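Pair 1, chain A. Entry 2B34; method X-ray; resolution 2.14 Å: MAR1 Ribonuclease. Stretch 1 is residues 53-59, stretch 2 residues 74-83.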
# COMPACT_ATOMS: atom_id res chain seq x y z
N PRO A 53 1.05 29.48 11.11
CA PRO A 53 1.03 30.26 9.87
C PRO A 53 0.21 29.56 8.79
O PRO A 53 0.40 28.36 8.55
CB PRO A 53 2.50 30.32 9.47
CG PRO A 53 3.24 30.14 10.74
CD PRO A 53 2.43 29.21 11.56
N THR A 54 -0.71 30.29 8.18
CA THR A 54 -1.56 29.77 7.12
C THR A 54 -1.26 30.50 5.81
O THR A 54 -1.09 31.72 5.80
CB THR A 54 -3.06 29.90 7.47
OG1 THR A 54 -3.31 29.25 8.73
CG2 THR A 54 -3.94 29.26 6.40
N ILE A 55 -1.20 29.73 4.72
CA ILE A 55 -1.00 30.25 3.37
C ILE A 55 -2.12 29.72 2.48
O ILE A 55 -2.42 28.53 2.48
CB ILE A 55 0.39 29.82 2.78
CG1 ILE A 55 1.55 30.29 3.68
CG2 ILE A 55 0.54 30.30 1.33
CD1 ILE A 55 1.93 31.77 3.55
N VAL A 56 -2.73 30.62 1.70
CA VAL A 56 -3.79 30.25 0.78
C VAL A 56 -3.38 30.63 -0.65
O VAL A 56 -2.90 31.74 -0.88
CB VAL A 56 -5.14 30.95 1.13
CG1 VAL A 56 -6.28 30.46 0.23
CG2 VAL A 56 -5.50 30.73 2.60
N THR A 57 -3.56 29.70 -1.59
CA THR A 57 -3.39 30.02 -3.01
C THR A 57 -4.72 29.91 -3.75
O THR A 57 -5.59 29.11 -3.38
CB THR A 57 -2.35 29.12 -3.72
OG1 THR A 57 -2.74 27.74 -3.64
CG2 THR A 57 -0.95 29.32 -3.13
N GLU A 58 -4.85 30.71 -4.80
CA GLU A 58 -5.98 30.62 -5.72
C GLU A 58 -5.47 30.50 -7.15
O GLU A 58 -4.67 31.33 -7.60
CB GLU A 58 -6.91 31.83 -5.56
CG GLU A 58 -7.40 32.05 -4.14
CD GLU A 58 -8.32 33.26 -3.99
OE1 GLU A 58 -8.26 34.17 -4.83
OE2 GLU A 58 -9.09 33.29 -3.00
N GLN A 59 -5.91 29.45 -7.84
CA GLN A 59 -5.55 29.22 -9.24
C GLN A 59 -6.42 30.07 -10.15
O GLN A 59 -7.64 30.01 -10.07
CB GLN A 59 -5.71 27.74 -9.60
CG GLN A 59 -5.51 27.39 -11.09
CD GLN A 59 -4.05 27.29 -11.51
OE1 GLN A 59 -3.75 27.28 -12.71
NE2 GLN A 59 -3.15 27.20 -10.55
N GLY A 74 -12.81 31.71 8.52
CA GLY A 74 -12.03 31.13 9.61
C GLY A 74 -10.55 31.48 9.61
O GLY A 74 -9.86 31.24 10.60
N LEU A 75 -10.06 32.04 8.50
CA LEU A 75 -8.63 32.33 8.35
C LEU A 75 -8.10 33.23 9.45
O LEU A 75 -8.75 34.20 9.84
CB LEU A 75 -8.34 32.96 6.98
CG LEU A 75 -8.45 32.09 5.73
CD1 LEU A 75 -8.16 32.93 4.51
CD2 LEU A 75 -7.51 30.87 5.79
N ALA A 76 -6.91 32.89 9.94
CA ALA A 76 -6.18 33.72 10.90
C ALA A 76 -5.99 35.13 10.34
O ALA A 76 -5.92 35.32 9.12
CB ALA A 76 -4.85 33.09 11.26
N GLU A 77 -5.88 36.09 11.25
CA GLU A 77 -5.97 37.53 10.93
C GLU A 77 -5.12 38.08 9.78
O GLU A 77 -5.60 38.89 8.98
CB GLU A 77 -5.77 38.36 12.19
CG GLU A 77 -6.18 39.81 12.04
CD GLU A 77 -6.62 40.43 13.34
OE1 GLU A 77 -5.93 40.24 14.37
OE2 GLU A 77 -7.66 41.12 13.33
N ASN A 78 -3.85 37.68 9.70
CA ASN A 78 -2.95 38.23 8.68
C ASN A 78 -2.56 37.22 7.60
O ASN A 78 -1.41 37.19 7.15
CB ASN A 78 -1.69 38.82 9.34
CG ASN A 78 -2.00 40.02 10.24
OD1 ASN A 78 -2.51 41.04 9.78
ND2 ASN A 78 -1.67 39.90 11.53
N THR A 79 -3.53 36.40 7.18
CA THR A 79 -3.28 35.30 6.25
C THR A 79 -3.11 35.77 4.80
O THR A 79 -4.03 36.37 4.23
CB THR A 79 -4.38 34.22 6.35
OG1 THR A 79 -4.36 33.63 7.65
CG2 THR A 79 -4.18 33.11 5.30
N PRO A 80 -1.93 35.49 4.21
CA PRO A 80 -1.70 35.80 2.80
C PRO A 80 -2.54 34.92 1.88
O PRO A 80 -2.74 33.73 2.16
CB PRO A 80 -0.21 35.47 2.61
CG PRO A 80 0.36 35.36 3.97
CD PRO A 80 -0.75 34.87 4.83
N ILE A 81 -3.03 35.51 0.79
CA ILE A 81 -3.71 34.78 -0.27
C ILE A 81 -3.07 35.18 -1.59
O ILE A 81 -3.18 36.33 -2.01
CB ILE A 81 -5.23 35.09 -0.31
CG1 ILE A 81 -5.92 34.63 0.98
CG2 ILE A 81 -5.88 34.43 -1.54
CD1 ILE A 81 -7.32 35.21 1.19
N PHE A 82 -2.42 34.22 -2.23
CA PHE A 82 -1.70 34.47 -3.48
C PHE A 82 -2.39 33.84 -4.68
O PHE A 82 -2.89 32.72 -4.59
CB PHE A 82 -0.26 33.96 -3.39
CG PHE A 82 0.53 34.52 -2.23
CD1 PHE A 82 0.73 35.89 -2.10
CD2 PHE A 82 1.09 33.67 -1.28
CE1 PHE A 82 1.47 36.41 -1.03
CE2 PHE A 82 1.83 34.18 -0.21
CZ PHE A 82 2.02 35.55 -0.09
N ASP A 83 -2.41 34.56 -5.80
CA ASP A 83 -2.89 33.98 -7.05
C ASP A 83 -1.73 33.36 -7.83
O ASP A 83 -0.57 33.74 -7.65
CB ASP A 83 -3.65 35.02 -7.89
CG ASP A 83 -2.75 36.15 -8.38
OD1 ASP A 83 -2.15 36.85 -7.55
OD2 ASP A 83 -2.68 36.34 -9.61
O HOH W 1 -2.04 32.86 8.91
O HOH W 2 -6.02 29.89 9.69

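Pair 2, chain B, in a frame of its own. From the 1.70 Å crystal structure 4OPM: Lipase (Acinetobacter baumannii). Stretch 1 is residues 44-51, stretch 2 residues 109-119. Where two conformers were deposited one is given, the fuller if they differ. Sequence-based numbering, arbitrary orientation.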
# COMPACT_ATOMS: atom_id res chain seq x y z
N LYS B 44 3.12 -9.51 -20.16
CA LYS B 44 4.08 -9.56 -19.06
C LYS B 44 3.42 -10.04 -17.76
O LYS B 44 2.20 -9.93 -17.62
CB LYS B 44 4.73 -8.17 -18.87
CG LYS B 44 5.43 -7.63 -20.13
CD LYS B 44 6.73 -8.34 -20.45
CE LYS B 44 7.47 -7.62 -21.54
NZ LYS B 44 8.62 -8.44 -22.02
N PRO B 45 4.22 -10.55 -16.78
CA PRO B 45 3.60 -11.01 -15.52
C PRO B 45 2.88 -9.88 -14.78
O PRO B 45 3.37 -8.74 -14.76
CB PRO B 45 4.79 -11.55 -14.71
CG PRO B 45 5.87 -11.78 -15.72
CD PRO B 45 5.68 -10.71 -16.74
N THR B 46 1.70 -10.19 -14.22
CA THR B 46 0.88 -9.21 -13.53
C THR B 46 1.40 -8.90 -12.13
O THR B 46 1.75 -9.82 -11.38
CB THR B 46 -0.58 -9.67 -13.47
OG1 THR B 46 -1.04 -9.89 -14.80
CG2 THR B 46 -1.50 -8.66 -12.78
N LEU B 47 1.42 -7.59 -11.80
CA LEU B 47 1.81 -7.07 -10.48
C LEU B 47 0.69 -6.21 -9.94
O LEU B 47 0.29 -5.23 -10.57
CB LEU B 47 3.12 -6.23 -10.42
CG LEU B 47 4.39 -6.60 -11.16
CD1 LEU B 47 5.47 -5.56 -10.90
CD2 LEU B 47 4.92 -7.93 -10.76
N LEU B 48 0.19 -6.57 -8.75
CA LEU B 48 -0.86 -5.81 -8.08
C LEU B 48 -0.23 -5.05 -6.92
O LEU B 48 0.35 -5.68 -6.03
CB LEU B 48 -2.01 -6.73 -7.60
CG LEU B 48 -3.16 -6.07 -6.81
CD1 LEU B 48 -3.97 -5.12 -7.70
CD2 LEU B 48 -4.07 -7.14 -6.18
N LEU B 49 -0.31 -3.70 -6.94
CA LEU B 49 0.29 -2.84 -5.92
C LEU B 49 -0.78 -2.22 -5.07
O LEU B 49 -1.68 -1.56 -5.62
CB LEU B 49 1.20 -1.75 -6.53
CG LEU B 49 2.23 -2.21 -7.56
CD1 LEU B 49 3.03 -1.03 -8.10
CD2 LEU B 49 3.16 -3.24 -6.97
N ILE B 50 -0.73 -2.47 -3.74
CA ILE B 50 -1.77 -2.03 -2.80
C ILE B 50 -1.25 -0.97 -1.83
O ILE B 50 -0.37 -1.26 -1.03
CB ILE B 50 -2.35 -3.25 -2.01
CG1 ILE B 50 -2.63 -4.46 -2.92
CG2 ILE B 50 -3.60 -2.84 -1.20
CD1 ILE B 50 -2.91 -5.76 -2.17
N HIS B 51 -1.82 0.25 -1.91
CA HIS B 51 -1.44 1.37 -1.03
C HIS B 51 -1.99 1.17 0.40
O HIS B 51 -2.79 0.26 0.65
CB HIS B 51 -1.90 2.72 -1.62
CG HIS B 51 -3.38 2.91 -1.62
ND1 HIS B 51 -4.07 3.24 -0.45
CD2 HIS B 51 -4.27 2.83 -2.64
CE1 HIS B 51 -5.35 3.35 -0.81
NE2 HIS B 51 -5.51 3.13 -2.12
N ASN B 109 -10.16 -9.19 -15.12
CA ASN B 109 -9.74 -10.38 -15.86
C ASN B 109 -8.22 -10.61 -15.78
O ASN B 109 -7.56 -10.93 -16.78
CB ASN B 109 -10.25 -10.33 -17.30
CG ASN B 109 -11.70 -10.74 -17.35
OD1 ASN B 109 -12.61 -9.90 -17.31
ND2 ASN B 109 -11.94 -12.04 -17.30
N LEU B 110 -7.68 -10.48 -14.56
CA LEU B 110 -6.27 -10.74 -14.24
C LEU B 110 -6.22 -12.18 -13.72
O LEU B 110 -6.49 -12.44 -12.54
CB LEU B 110 -5.73 -9.72 -13.21
CG LEU B 110 -5.91 -8.23 -13.53
CD1 LEU B 110 -5.69 -7.40 -12.29
CD2 LEU B 110 -4.99 -7.78 -14.68
N LYS B 111 -6.00 -13.13 -14.64
CA LYS B 111 -6.04 -14.57 -14.36
C LYS B 111 -4.69 -15.13 -13.87
O LYS B 111 -3.65 -14.47 -13.98
CB LYS B 111 -6.52 -15.35 -15.60
CG LYS B 111 -7.97 -15.06 -15.98
CD LYS B 111 -8.46 -16.00 -17.08
CE LYS B 111 -9.83 -15.63 -17.60
NZ LYS B 111 -10.90 -15.86 -16.59
N GLY B 112 -4.75 -16.35 -13.32
CA GLY B 112 -3.59 -17.07 -12.79
C GLY B 112 -2.95 -16.44 -11.57
O GLY B 112 -3.53 -15.53 -10.96
N PRO B 113 -1.75 -16.92 -11.16
CA PRO B 113 -1.11 -16.35 -9.96
C PRO B 113 -0.52 -14.98 -10.29
O PRO B 113 0.10 -14.79 -11.34
CB PRO B 113 -0.03 -17.39 -9.60
CG PRO B 113 -0.24 -18.54 -10.52
CD PRO B 113 -0.92 -18.00 -11.73
N ILE B 114 -0.75 -14.02 -9.39
CA ILE B 114 -0.25 -12.67 -9.61
C ILE B 114 0.69 -12.27 -8.47
O ILE B 114 0.55 -12.72 -7.34
CB ILE B 114 -1.38 -11.62 -9.83
CG1 ILE B 114 -2.20 -11.34 -8.55
CG2 ILE B 114 -2.27 -12.01 -11.04
CD1 ILE B 114 -3.17 -10.14 -8.64
N HIS B 115 1.69 -11.43 -8.82
CA HIS B 115 2.64 -10.91 -7.85
C HIS B 115 1.91 -9.81 -7.08
O HIS B 115 1.26 -8.97 -7.71
CB HIS B 115 3.86 -10.34 -8.56
CG HIS B 115 4.67 -11.35 -9.30
ND1 HIS B 115 5.53 -12.20 -8.65
CD2 HIS B 115 4.80 -11.53 -10.64
CE1 HIS B 115 6.13 -12.91 -9.60
NE2 HIS B 115 5.73 -12.53 -10.81
N ILE B 116 1.98 -9.83 -5.75
CA ILE B 116 1.27 -8.82 -4.97
C ILE B 116 2.24 -8.07 -4.06
O ILE B 116 3.10 -8.68 -3.45
CB ILE B 116 0.09 -9.44 -4.17
CG1 ILE B 116 -0.90 -10.17 -5.13
CG2 ILE B 116 -0.66 -8.36 -3.38
CD1 ILE B 116 -1.72 -11.19 -4.50
N ALA B 117 2.08 -6.74 -3.99
CA ALA B 117 2.90 -5.89 -3.11
C ALA B 117 1.98 -5.01 -2.30
O ALA B 117 0.97 -4.52 -2.81
CB ALA B 117 3.88 -5.04 -3.91
N GLY B 118 2.30 -4.85 -1.03
CA GLY B 118 1.48 -4.04 -0.14
C GLY B 118 2.30 -3.16 0.77
O GLY B 118 3.28 -3.61 1.37
N HIS B 119 1.92 -1.88 0.86
CA HIS B 119 2.55 -0.95 1.77
C HIS B 119 1.64 -0.73 2.98
O HIS B 119 0.47 -0.38 2.80
CB HIS B 119 2.87 0.41 1.09
CG HIS B 119 3.37 1.44 2.07
ND1 HIS B 119 2.71 2.65 2.24
CD2 HIS B 119 4.39 1.37 2.96
CE1 HIS B 119 3.36 3.27 3.21
NE2 HIS B 119 4.37 2.53 3.68
O HOH W 3 1.98 -12.63 -12.32
O HOH W 4 -2.71 -12.12 -14.65

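The sharpest difference lies where the second stretch enters the parallel pairing. Pair 1 places Pro80(A) there and pair 2 places His115(B), at positions that superpose within 1.3 Å. Proline has no N-H to give, so the carbonyl of Thr54(A) receives no backbone bond from it; instead Thr54(A) O lies 3.3 Å from Pro80(A) CD. In pair 2 the same step is a regular hydrogen bond, His115(B) N to Thr46(B) O at 3.0 Å.

Beyond that step the rule is common to both. Fourteen central residues superpose with an RMSD of 0.8 Å, and the strands run parallel, inclined by 27° in pair 1 and 18° in pair 2. Val56(A) and Leu48(B) match, and each uses both backbone polar atoms toward the partner: Val56(A) N to Pro80(A) O at 3.1 Å and Phe82(A) N to Val56(A) O at 2.9 Å, against Leu48(B) N to His115(B) O at 2.8 Å and Ala117(B) N to Leu48(B) O at 2.9 Å. The next rung also repeats, with Glu58(A) N to Phe82(A) O and Ile50(B) N to Ala117(B) O both 2.8 Å.

On the face carrying Val56(A) and Ile81(A), a branched apolar residue meets side chains of the other stretch: Val56(A) CG2 reaches Leu75(A) CD2 at 3.8 Å, and its CB meets Ile81(A) CG1 at 3.8 Å. Leu48(B) brings its CB within 3.7 Å of Ile114(B) CD1. That isoleucine matches Thr79(A), whose CG2 sits 3.8 Å from Val56(A) CG2. Further along, Glu58(A) lays its CD 3.7 Å from Ile81(A) CG2 while its carboxylate oxygens are bonded elsewhere in the structure; the matching Ile50(B) offers CD1 to Ile116(B) CG2 at 3.6 Å.

The other face trades bulk across the strands. Phe82(A) pairs with the small Thr57(A), and its ring atom CD2 lies 4.3 Å from Ile55(A) CG2. In pair 2 the large partner is Leu49(B), whose CD2 contacts Ala117(B) CB at 3.6 Å.

Water finishes the entrance in both pairs. In pair 1 one water accepts from Thr54(A) N at 3.0 Å and donates to Thr79(A) OG1 at 2.8 Å; that hydroxyl also donates to Ala76(A) O at 2.7 Å, bracing a type I turn. Pair 2, with Ile114(B) in place of this threonine, uses a water that donates to Thr46(B) O and Pro113(B) O, each at 3.0 Å.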